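Local coordinates for glyoxalase family protein (Bacillus cereus, PDB 1ZSW) that is of unknown function but binds a zinc ion and belongs to the glyoxalase/bleomycin resistance/dioxygenase (vicinal oxygen chelate) superfamily, at residues A[110-121]-A[171-179]; A[61-71]-A[328-336]. One frame throughout, in Å; residues are numbered along the deposited sequence.

Contact 1. Residues A[110-121]-A[171-179]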
loop_
_atom_site.group_PDB
_atom_site.type_symbol
_atom_site.label_atom_id
_atom_site.label_comp_id
_atom_site.label_asym_id
_atom_site.label_seq_id
_atom_site.Cartn_x
_atom_site.Cartn_y
_atom_site.Cartn_z
ATOM N N PRO A 110 5.645 -3.940 -16.339
ATOM C CA PRO A 110 6.312 -3.123 -17.358
ATOM C C PRO A 110 5.586 -2.926 -18.698
ATOM O O PRO A 110 5.653 -1.845 -19.230
ATOM C CB PRO A 110 7.646 -3.847 -17.548
ATOM C CG PRO A 110 7.845 -4.624 -16.228
ATOM C CD PRO A 110 6.460 -5.085 -15.913
ATOM N N SER A 111 4.910 -3.931 -19.218
ATOM C CA SER A 111 4.396 -3.827 -20.598
ATOM C C SER A 111 3.094 -4.564 -20.848
ATOM O O SER A 111 2.640 -5.376 -20.031
ATOM C CB SER A 111 5.474 -4.424 -21.528
ATOM O OG SER A 111 5.433 -5.831 -21.384
ATOM N N GLU A 112 2.423 -4.240 -21.967
ATOM C CA GLU A 112 1.172 -4.929 -22.292
ATOM C C GLU A 112 1.450 -6.424 -22.452
ATOM O O GLU A 112 0.616 -7.275 -22.162
ATOM C CB GLU A 112 0.478 -4.309 -23.531
ATOM C CG GLU A 112 -0.157 -2.957 -23.220
ATOM C CD GLU A 112 -1.019 -2.365 -24.328
ATOM O OE1 GLU A 112 -0.593 -1.355 -24.943
ATOM O OE2 GLU A 112 -2.130 -2.870 -24.561
ATOM N N ASP A 113 2.677 -6.736 -22.885
ATOM C CA ASP A 113 3.178 -8.111 -22.947
ATOM C C ASP A 113 3.140 -8.809 -21.580
ATOM O O ASP A 113 2.655 -9.925 -21.477
ATOM C CB ASP A 113 4.603 -8.134 -23.529
ATOM C CG ASP A 113 5.192 -9.541 -23.614
ATOM O OD1 ASP A 113 6.423 -9.686 -23.406
ATOM O OD2 ASP A 113 4.434 -10.498 -23.889
ATOM N N SER A 114 3.635 -8.133 -20.537
ATOM C CA SER A 114 3.506 -8.594 -19.146
ATOM C C SER A 114 2.056 -8.897 -18.791
ATOM O O SER A 114 1.768 -9.889 -18.113
ATOM C CB SER A 114 4.120 -7.608 -18.115
ATOM O OG SER A 114 5.391 -7.104 -18.522
ATOM N N LEU A 115 1.106 -8.069 -19.238
ATOM C CA LEU A 115 -0.297 -8.448 -19.026
ATOM C C LEU A 115 -0.667 -9.814 -19.612
ATOM O O LEU A 115 -1.418 -10.584 -19.009
ATOM C CB LEU A 115 -1.265 -7.373 -19.547
ATOM C CG LEU A 115 -1.211 -6.003 -18.881
ATOM C CD1 LEU A 115 -2.232 -5.064 -19.526
ATOM C CD2 LEU A 115 -1.475 -6.113 -17.344
ATOM N N HIS A 116 -0.116 -10.134 -20.774
ATOM C CA HIS A 116 -0.377 -11.431 -21.393
ATOM C C HIS A 116 0.275 -12.556 -20.617
ATOM O O HIS A 116 -0.345 -13.602 -20.401
ATOM C CB HIS A 116 0.053 -11.422 -22.868
ATOM C CG HIS A 116 -0.806 -10.539 -23.721
ATOM N ND1 HIS A 116 -2.059 -10.918 -24.154
ATOM C CD2 HIS A 116 -0.611 -9.285 -24.189
ATOM C CE1 HIS A 116 -2.595 -9.937 -24.856
ATOM N NE2 HIS A 116 -1.736 -8.935 -24.897
ATOM N N TYR A 117 1.507 -12.312 -20.149
ATOM C CA TYR A 117 2.174 -13.239 -19.252
ATOM C C TYR A 117 1.319 -13.532 -18.010
ATOM O O TYR A 117 1.093 -14.683 -17.614
ATOM C CB TYR A 117 3.560 -12.689 -18.842
ATOM C CG TYR A 117 4.154 -13.502 -17.729
ATOM C CD1 TYR A 117 3.873 -13.202 -16.389
ATOM C CD2 TYR A 117 4.969 -14.605 -18.000
ATOM C CE1 TYR A 117 4.381 -13.971 -15.359
ATOM C CE2 TYR A 117 5.489 -15.376 -16.981
ATOM C CZ TYR A 117 5.209 -15.053 -15.657
ATOM O OH TYR A 117 5.694 -15.846 -14.658
ATOM N N TRP A 118 0.827 -12.461 -17.381
ATOM C CA TRP A 118 -0.018 -12.586 -16.202
ATOM C C TRP A 118 -1.357 -13.265 -16.399
ATOM O O TRP A 118 -1.787 -14.074 -15.573
ATOM C CB TRP A 118 -0.154 -11.205 -15.530
ATOM C CG TRP A 118 1.144 -10.903 -14.749
ATOM C CD1 TRP A 118 2.089 -9.986 -15.045
ATOM C CD2 TRP A 118 1.547 -11.550 -13.553
ATOM N NE1 TRP A 118 3.130 -10.062 -14.106
ATOM C CE2 TRP A 118 2.795 -11.004 -13.181
ATOM C CE3 TRP A 118 0.993 -12.582 -12.780
ATOM C CZ2 TRP A 118 3.496 -11.440 -12.029
ATOM C CZ3 TRP A 118 1.676 -13.010 -11.618
ATOM C CH2 TRP A 118 2.935 -12.448 -11.293
ATOM N N LYS A 119 -2.015 -12.969 -17.523
ATOM C CA LYS A 119 -3.250 -13.659 -17.857
ATOM C C LYS A 119 -3.018 -15.169 -17.909
ATOM O O LYS A 119 -3.776 -15.924 -17.305
ATOM C CB LYS A 119 -3.833 -13.143 -19.189
ATOM C CG LYS A 119 -5.243 -13.673 -19.452
ATOM C CD LYS A 119 -6.118 -12.633 -20.115
ATOM C CE LYS A 119 -7.597 -12.936 -19.853
ATOM N NZ LYS A 119 -7.990 -14.283 -20.367
ATOM N N GLU A 120 -1.975 -15.621 -18.610
ATOM C CA GLU A 120 -1.706 -17.072 -18.642
ATOM C C GLU A 120 -1.393 -17.635 -17.257
ATOM O O GLU A 120 -1.896 -18.698 -16.879
ATOM C CB GLU A 120 -0.621 -17.444 -19.662
ATOM C CG GLU A 120 -0.077 -18.889 -19.535
ATOM C CD GLU A 120 -1.134 -19.983 -19.697
ATOM O OE1 GLU A 120 -2.058 -19.834 -20.533
ATOM O OE2 GLU A 120 -1.021 -21.010 -18.988
ATOM N N ARG A 121 -0.590 -16.905 -16.483
ATOM C CA ARG A 121 -0.245 -17.357 -15.139
ATOM C C ARG A 121 -1.467 -17.484 -14.219
ATOM O O ARG A 121 -1.580 -18.422 -13.441
ATOM C CB ARG A 121 0.790 -16.399 -14.522
ATOM C CG ARG A 121 1.390 -16.927 -13.210
ATOM C CD ARG A 121 2.688 -16.178 -12.869
ATOM N NE ARG A 121 3.257 -16.720 -11.625
ATOM C CZ ARG A 121 4.069 -17.769 -11.572
ATOM N NH1 ARG A 121 4.529 -18.192 -10.398
ATOM N NH2 ARG A 121 4.405 -18.411 -12.699
ATOM N N GLU A 171 9.685 -16.557 -8.851
ATOM C CA GLU A 171 9.195 -17.449 -9.899
ATOM C C GLU A 171 8.940 -16.761 -11.236
ATOM O O GLU A 171 8.813 -17.434 -12.273
ATOM C CB GLU A 171 7.895 -18.121 -9.460
ATOM C CG GLU A 171 8.023 -19.057 -8.269
ATOM C CD GLU A 171 8.803 -20.299 -8.602
ATOM O OE1 GLU A 171 9.736 -20.647 -7.843
ATOM O OE2 GLU A 171 8.489 -20.934 -9.621
ATOM N N VAL A 172 8.848 -15.426 -11.209
ATOM C CA VAL A 172 8.451 -14.615 -12.364
ATOM C C VAL A 172 9.660 -13.985 -13.047
ATOM O O VAL A 172 10.576 -13.476 -12.368
ATOM C CB VAL A 172 7.478 -13.469 -11.881
ATOM C CG1 VAL A 172 7.027 -12.564 -13.032
ATOM C CG2 VAL A 172 6.283 -14.096 -11.209
ATOM N N PRO A 173 9.701 -14.029 -14.408
ATOM C CA PRO A 173 10.815 -13.399 -15.110
ATOM C C PRO A 173 10.948 -11.928 -14.733
ATOM O O PRO A 173 9.926 -11.253 -14.565
ATOM C CB PRO A 173 10.401 -13.487 -16.589
ATOM C CG PRO A 173 9.399 -14.508 -16.686
ATOM C CD PRO A 173 8.732 -14.646 -15.317
ATOM N N ALA A 174 12.177 -11.427 -14.591
ATOM C CA ALA A 174 12.383 -10.032 -14.222
ATOM C C ALA A 174 11.512 -9.073 -15.041
ATOM O O ALA A 174 10.930 -8.136 -14.488
ATOM C CB ALA A 174 13.826 -9.639 -14.375
ATOM N N LYS A 175 11.441 -9.299 -16.352
ATOM C CA LYS A 175 10.821 -8.298 -17.228
ATOM C C LYS A 175 9.299 -8.223 -17.098
ATOM O O LYS A 175 8.686 -7.303 -17.669
ATOM C CB LYS A 175 11.209 -8.542 -18.685
ATOM C CG LYS A 175 10.577 -9.785 -19.271
ATOM C CD LYS A 175 11.311 -10.126 -20.562
ATOM C CE LYS A 175 10.373 -10.445 -21.658
ATOM N NZ LYS A 175 11.142 -10.739 -22.929
ATOM N N HIS A 176 8.699 -9.174 -16.372
ATOM C CA HIS A 176 7.246 -9.183 -16.140
ATOM C C HIS A 176 6.883 -9.018 -14.668
ATOM O O HIS A 176 5.713 -9.066 -14.313
ATOM C CB HIS A 176 6.604 -10.464 -16.645
ATOM C CG HIS A 176 6.794 -10.684 -18.113
ATOM N ND1 HIS A 176 6.676 -9.666 -19.038
ATOM C CD2 HIS A 176 7.128 -11.796 -18.813
ATOM C CE1 HIS A 176 6.930 -10.144 -20.250
ATOM N NE2 HIS A 176 7.182 -11.439 -20.138
ATOM N N GLN A 177 7.884 -8.875 -13.813
ATOM C CA GLN A 177 7.587 -8.811 -12.377
ATOM C C GLN A 177 6.775 -7.568 -12.075
ATOM O O GLN A 177 6.981 -6.497 -12.677
ATOM C CB GLN A 177 8.868 -8.747 -11.532
ATOM C CG GLN A 177 9.470 -10.135 -11.328
ATOM C CD GLN A 177 10.723 -10.130 -10.465
ATOM O OE1 GLN A 177 10.863 -9.333 -9.535
ATOM N NE2 GLN A 177 11.661 -11.032 -10.786
ATOM N N ILE A 178 5.938 -7.732 -11.068
ATOM C CA ILE A 178 5.295 -6.586 -10.426
ATOM C C ILE A 178 6.373 -5.612 -9.971
ATOM O O ILE A 178 7.338 -6.018 -9.285
ATOM C CB ILE A 178 4.417 -7.055 -9.252
ATOM C CG1 ILE A 178 3.149 -7.739 -9.813
ATOM C CG2 ILE A 178 3.987 -5.837 -8.420
ATOM C CD1 ILE A 178 2.507 -8.673 -8.867
ATOM N N GLN A 179 6.227 -4.336 -10.325
ATOM C CA GLN A 179 7.240 -3.326 -9.978
ATOM C C GLN A 179 7.016 -2.729 -8.605
ATOM O O GLN A 179 7.958 -2.614 -7.796
ATOM C CB GLN A 179 7.333 -2.229 -11.027
ATOM C CG GLN A 179 7.646 -2.803 -12.408
ATOM C CD GLN A 179 7.350 -1.812 -13.455
ATOM O OE1 GLN A 179 6.277 -1.841 -14.052
ATOM N NE2 GLN A 179 8.263 -0.881 -13.650
HETATM O O HOH W 1 8.112 -6.424 -20.187
HETATM O O HOH W 2 5.656 -20.816 -10.312
#
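His176 lies against the first turns of helix 112-121, its imidazole slotted between Tyr117 and the aliphatic part of Lys175. Tyr117 CB sits over one face, 3.9 Å from the His176 ring centroid, and Lys175 CG covers the opposite face. The Tyr117 and His176 rings are near parallel, planes at 24°, but slid apart and barely overlapping; Tyr117 CG and CD2 both meet His176 CD2 at 3.6 Å, and His176 CB lies over the Tyr117 face. At the imidazole edge, in the ring plane, Ser114 OG and His176 ND1 share a hydrogen bond of 2.9 Å, which, with the two covered faces, helps fix the ring's rotation. Ser114 also forms a capping box with Ser111, serving both the helix start and the loop.

Trp118 gives its indole NE1-H to His176 O (2.8 Å), a fairly straight bond at 161° close to the indole plane. Val172 packs against the Tyr117 and Trp118 rings, which themselves touch, Tyr117 CE1 lying over the Trp118 face. With Val172 CG1 anti to the backbone N (chi1 179°), that methyl meets Tyr117 CE1 and Trp118 CZ2, each at 3.8 Å. CG2 lies over one face of the Arg121 guanidinium, whose edge reaches Glu171 OE2 through a water.

Loop 171-179 thus flanks the helix before strand 180-188. Strand 101-109 leads into helix 112-124, whose Leu115 and Trp118 rest on strands 101-109, 138-144 and 150-155, consistent with a beta-alpha-beta-beta-beta module of the vicinal oxygen chelate fold; Arg121 reaches the carbonyls of Asn50 and Val51 on helix 41-51.

Contact 2. Residues A[61-71]-A[328-336]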
loop_
_atom_site.group_PDB
_atom_site.type_symbol
_atom_site.label_atom_id
_atom_site.label_comp_id
_atom_site.label_asym_id
_atom_site.label_seq_id
_atom_site.Cartn_x
_atom_site.Cartn_y
_atom_site.Cartn_z
ATOM N N VAL A 61 5.557 -9.820 13.725
ATOM C CA VAL A 61 4.277 -9.787 14.446
ATOM C C VAL A 61 3.784 -8.355 14.525
ATOM O O VAL A 61 4.564 -7.408 14.346
ATOM C CB VAL A 61 4.367 -10.419 15.861
ATOM C CG1 VAL A 61 4.707 -11.930 15.780
ATOM C CG2 VAL A 61 5.339 -9.652 16.788
ATOM N N ASN A 62 2.476 -8.208 14.712
ATOM C CA ASN A 62 1.834 -6.907 14.902
ATOM C C ASN A 62 2.446 -6.305 16.152
ATOM O O ASN A 62 2.393 -6.921 17.215
ATOM C CB ASN A 62 0.329 -7.120 15.056
ATOM C CG ASN A 62 -0.464 -5.812 15.238
ATOM O OD1 ASN A 62 0.091 -4.756 15.511
ATOM N ND2 ASN A 62 -1.788 -5.903 15.086
ATOM N N GLN A 63 3.077 -5.141 16.001
ATOM C CA GLN A 63 3.803 -4.526 17.118
ATOM C C GLN A 63 2.849 -4.153 18.245
ATOM O O GLN A 63 3.258 -4.097 19.399
ATOM C CB GLN A 63 4.638 -3.316 16.661
ATOM C CG GLN A 63 5.822 -3.718 15.760
ATOM C CD GLN A 63 6.566 -2.534 15.140
ATOM O OE1 GLN A 63 7.299 -2.692 14.157
ATOM N NE2 GLN A 63 6.394 -1.357 15.710
ATOM N N ASP A 64 1.580 -3.929 17.892
ATOM C CA ASP A 64 0.527 -3.585 18.857
ATOM C C ASP A 64 -0.159 -4.840 19.432
ATOM O O ASP A 64 -0.992 -4.735 20.338
ATOM C CB ASP A 64 -0.515 -2.644 18.220
ATOM C CG ASP A 64 0.082 -1.309 17.749
ATOM O OD1 ASP A 64 1.193 -0.931 18.203
ATOM O OD2 ASP A 64 -0.575 -0.620 16.930
ATOM N N ASP A 65 0.193 -6.014 18.895
ATOM C CA ASP A 65 -0.360 -7.313 19.333
ATOM C C ASP A 65 0.529 -8.474 18.857
ATOM O O ASP A 65 0.280 -9.071 17.806
ATOM C CB ASP A 65 -1.809 -7.489 18.830
ATOM C CG ASP A 65 -2.447 -8.808 19.279
ATOM O OD1 ASP A 65 -1.773 -9.655 19.909
ATOM O OD2 ASP A 65 -3.646 -9.016 18.967
ATOM N N PRO A 66 1.595 -8.774 19.612
ATOM C CA PRO A 66 2.578 -9.813 19.296
ATOM C C PRO A 66 2.048 -11.240 19.071
ATOM O O PRO A 66 2.836 -12.126 18.734
ATOM C CB PRO A 66 3.522 -9.770 20.504
ATOM C CG PRO A 66 3.398 -8.359 21.006
ATOM C CD PRO A 66 1.950 -8.051 20.848
ATOM N N SER A 67 0.740 -11.466 19.233
ATOM C CA SER A 67 0.165 -12.799 18.990
ATOM C C SER A 67 -0.231 -13.013 17.513
ATOM O O SER A 67 -0.568 -14.137 17.091
ATOM C CB SER A 67 -1.052 -13.029 19.885
ATOM O OG SER A 67 -2.162 -12.263 19.458
ATOM N N MET A 68 -0.154 -11.934 16.732
ATOM C CA MET A 68 -0.650 -11.922 15.374
ATOM C C MET A 68 0.505 -11.790 14.392
ATOM O O MET A 68 1.279 -10.864 14.530
ATOM C CB MET A 68 -1.552 -10.686 15.269
ATOM C CG MET A 68 -2.146 -10.416 13.958
ATOM S SD MET A 68 -3.178 -8.946 14.083
ATOM C CE MET A 68 -4.256 -9.272 15.495
ATOM N N TYR A 69 0.598 -12.681 13.386
ATOM C CA TYR A 69 1.592 -12.508 12.317
ATOM C C TYR A 69 1.329 -11.226 11.548
ATOM O O TYR A 69 0.174 -10.826 11.338
ATOM C CB TYR A 69 1.554 -13.653 11.310
ATOM C CG TYR A 69 2.442 -14.881 11.571
ATOM C CD1 TYR A 69 1.886 -16.148 11.676
ATOM C CD2 TYR A 69 3.826 -14.757 11.664
ATOM C CE1 TYR A 69 2.690 -17.274 11.880
ATOM C CE2 TYR A 69 4.642 -15.877 11.873
ATOM C CZ TYR A 69 4.067 -17.124 11.962
ATOM O OH TYR A 69 4.877 -18.228 12.171
ATOM N N HIS A 70 2.418 -10.599 11.125
ATOM C CA HIS A 70 2.407 -9.484 10.209
ATOM C C HIS A 70 3.439 -9.822 9.121
ATOM O O HIS A 70 4.636 -9.920 9.377
ATOM C CB HIS A 70 2.713 -8.152 10.933
ATOM C CG HIS A 70 2.450 -6.933 10.114
ATOM N ND1 HIS A 70 2.891 -5.675 10.485
ATOM C CD2 HIS A 70 1.820 -6.776 8.921
ATOM C CE1 HIS A 70 2.508 -4.794 9.574
ATOM N NE2 HIS A 70 1.870 -5.437 8.611
ATOM N N LEU A 71 2.971 -10.053 7.890
ATOM C CA LEU A 71 3.838 -10.457 6.798
ATOM C C LEU A 71 3.942 -9.362 5.729
ATOM O O LEU A 71 2.916 -8.761 5.348
ATOM C CB LEU A 71 3.275 -11.738 6.141
ATOM C CG LEU A 71 2.813 -12.881 7.053
ATOM C CD1 LEU A 71 2.388 -13.997 6.155
ATOM C CD2 LEU A 71 3.955 -13.350 7.966
ATOM N N ILE A 328 6.503 -15.394 22.358
ATOM C CA ILE A 328 5.954 -15.068 21.037
ATOM C C ILE A 328 6.068 -16.274 20.092
ATOM O O ILE A 328 5.077 -16.681 19.464
ATOM C CB ILE A 328 6.628 -13.784 20.448
ATOM C CG1 ILE A 328 6.208 -12.550 21.256
ATOM C CG2 ILE A 328 6.284 -13.579 18.965
ATOM C CD1 ILE A 328 7.071 -11.303 21.021
ATOM N N GLU A 329 7.264 -16.856 20.024
ATOM C CA GLU A 329 7.522 -18.001 19.150
ATOM C C GLU A 329 6.662 -19.206 19.501
ATOM O O GLU A 329 6.150 -19.883 18.613
ATOM C CB GLU A 329 9.009 -18.387 19.149
ATOM C CG GLU A 329 9.895 -17.414 18.366
ATOM C CD GLU A 329 11.307 -17.930 18.112
ATOM O OE1 GLU A 329 11.771 -18.843 18.829
ATOM O OE2 GLU A 329 11.966 -17.412 17.187
ATOM N N ALA A 330 6.501 -19.452 20.800
ATOM C CA ALA A 330 5.702 -20.574 21.296
ATOM C C ALA A 330 4.233 -20.494 20.868
ATOM O O ALA A 330 3.596 -21.530 20.650
ATOM C CB ALA A 330 5.821 -20.676 22.810
ATOM N N ASN A 331 3.708 -19.274 20.729
ATOM C CA ASN A 331 2.304 -19.062 20.362
ATOM C C ASN A 331 2.044 -18.994 18.841
ATOM O O ASN A 331 0.897 -18.860 18.411
ATOM C CB ASN A 331 1.754 -17.802 21.038
ATOM C CG ASN A 331 0.232 -17.768 21.073
ATOM O OD1 ASN A 331 -0.401 -18.519 21.822
ATOM N ND2 ASN A 331 -0.362 -16.890 20.269
ATOM N N LEU A 332 3.091 -19.121 18.031
ATOM C CA LEU A 332 2.928 -19.030 16.575
ATOM C C LEU A 332 3.174 -20.354 15.858
ATOM O O LEU A 332 4.149 -21.053 16.143
ATOM C CB LEU A 332 3.861 -17.964 15.988
ATOM C CG LEU A 332 3.702 -16.529 16.492
ATOM C CD1 LEU A 332 4.990 -15.753 16.254
ATOM C CD2 LEU A 332 2.513 -15.826 15.856
ATOM N N ALA A 333 2.292 -20.685 14.919
ATOM C CA ALA A 333 2.486 -21.842 14.047
ATOM C C ALA A 333 3.411 -21.448 12.916
ATOM O O ALA A 333 3.290 -20.340 12.378
ATOM C CB ALA A 333 1.171 -22.312 13.491
ATOM N N PRO A 334 4.344 -22.341 12.541
ATOM C CA PRO A 334 5.239 -22.013 11.431
ATOM C C PRO A 334 4.464 -21.815 10.125
ATOM O O PRO A 334 3.406 -22.417 9.934
ATOM C CB PRO A 334 6.154 -23.239 11.331
ATOM C CG PRO A 334 5.450 -24.326 12.073
ATOM C CD PRO A 334 4.633 -23.668 13.125
ATOM N N ILE A 335 4.971 -20.962 9.245
ATOM C CA ILE A 335 4.316 -20.783 7.955
ATOM C C ILE A 335 4.791 -21.880 7.019
ATOM O O ILE A 335 5.983 -22.016 6.761
ATOM C CB ILE A 335 4.521 -19.366 7.395
ATOM C CG1 ILE A 335 3.622 -18.400 8.172
ATOM C CG2 ILE A 335 4.211 -19.315 5.885
ATOM C CD1 ILE A 335 4.084 -16.998 8.154
ATOM N N GLU A 336 3.846 -22.684 6.552
ATOM C CA GLU A 336 4.155 -23.854 5.745
ATOM C C GLU A 336 4.202 -23.505 4.268
ATOM O O GLU A 336 3.248 -22.938 3.738
ATOM C CB GLU A 336 3.108 -24.943 5.987
ATOM C CG GLU A 336 3.082 -25.483 7.413
ATOM C CD GLU A 336 1.844 -26.316 7.699
ATOM O OE1 GLU A 336 1.158 -26.036 8.711
ATOM O OE2 GLU A 336 1.547 -27.241 6.907
HETATM O O HOH W 3 2.550 -14.701 19.113
#
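Apolar packing carries most of this contact, and the Tyr69 ring is at its middle, held between two aliphatic side chains. Ile335 CD1 stands over the centre of one face, 3.8 Å from the Tyr69 ring centroid, and Leu332 CD2 over the opposite face at 4.2 Å, both nearly on the ring normal. Ile335 CD1 also meets Leu71 CD2 tip to tip at 3.7 Å. At the other end, Val61 CG1 touches Ile328 CG2 and Leu332 CD1, while Pro66 CB rests on Ile328 CD1.

Val61, Pro66, Tyr69 and Leu71 come from the hairpin of strands 55-62 and 69-74, at the outer edge of the eight-stranded mixed sheet. With strand 31-38, helix 41-51 and strand 83-88 it makes a beta-alpha-beta-beta-beta module, as in the vicinal oxygen chelate family. The C-terminal tail leaving helix 325-330 lies along the hairpin, and Ile335 goes on to touch Met59 and helix 41-51.

Among polar contacts, Tyr69 OH donates to Ala333 O at 2.6 Å; the carbonyl oxygen lies at the ring's edge, but the hydroxyl meets it from above the carbonyl plane, 40° out. Water 3 donates to both Pro66 O (2.6 Å) and Ile328 O.

Contacts 1 and 2 do not touch: their centres are 32 Å apart and their nearest atoms about 13 Å. Along the sequence, contact 1 falls between the two segments of contact 2. They also serve different sheets, contact 1 joining a helix and loop on the nine-stranded sheet and contact 2 packing the C-terminal tail on the outer hairpin of the eight-stranded one. Helix 41-51 lies near both, reached by Arg121 from contact 1 and by Leu71 and Ile335 from contact 2. The zinc is held by His33, His246 and Glu294, which lie on strands 31-38, 244-251 and 292-300 of the eight-stranded sheet; Leu71's side chain is about 13 Å from it, whereas contact 1 lies away from the site.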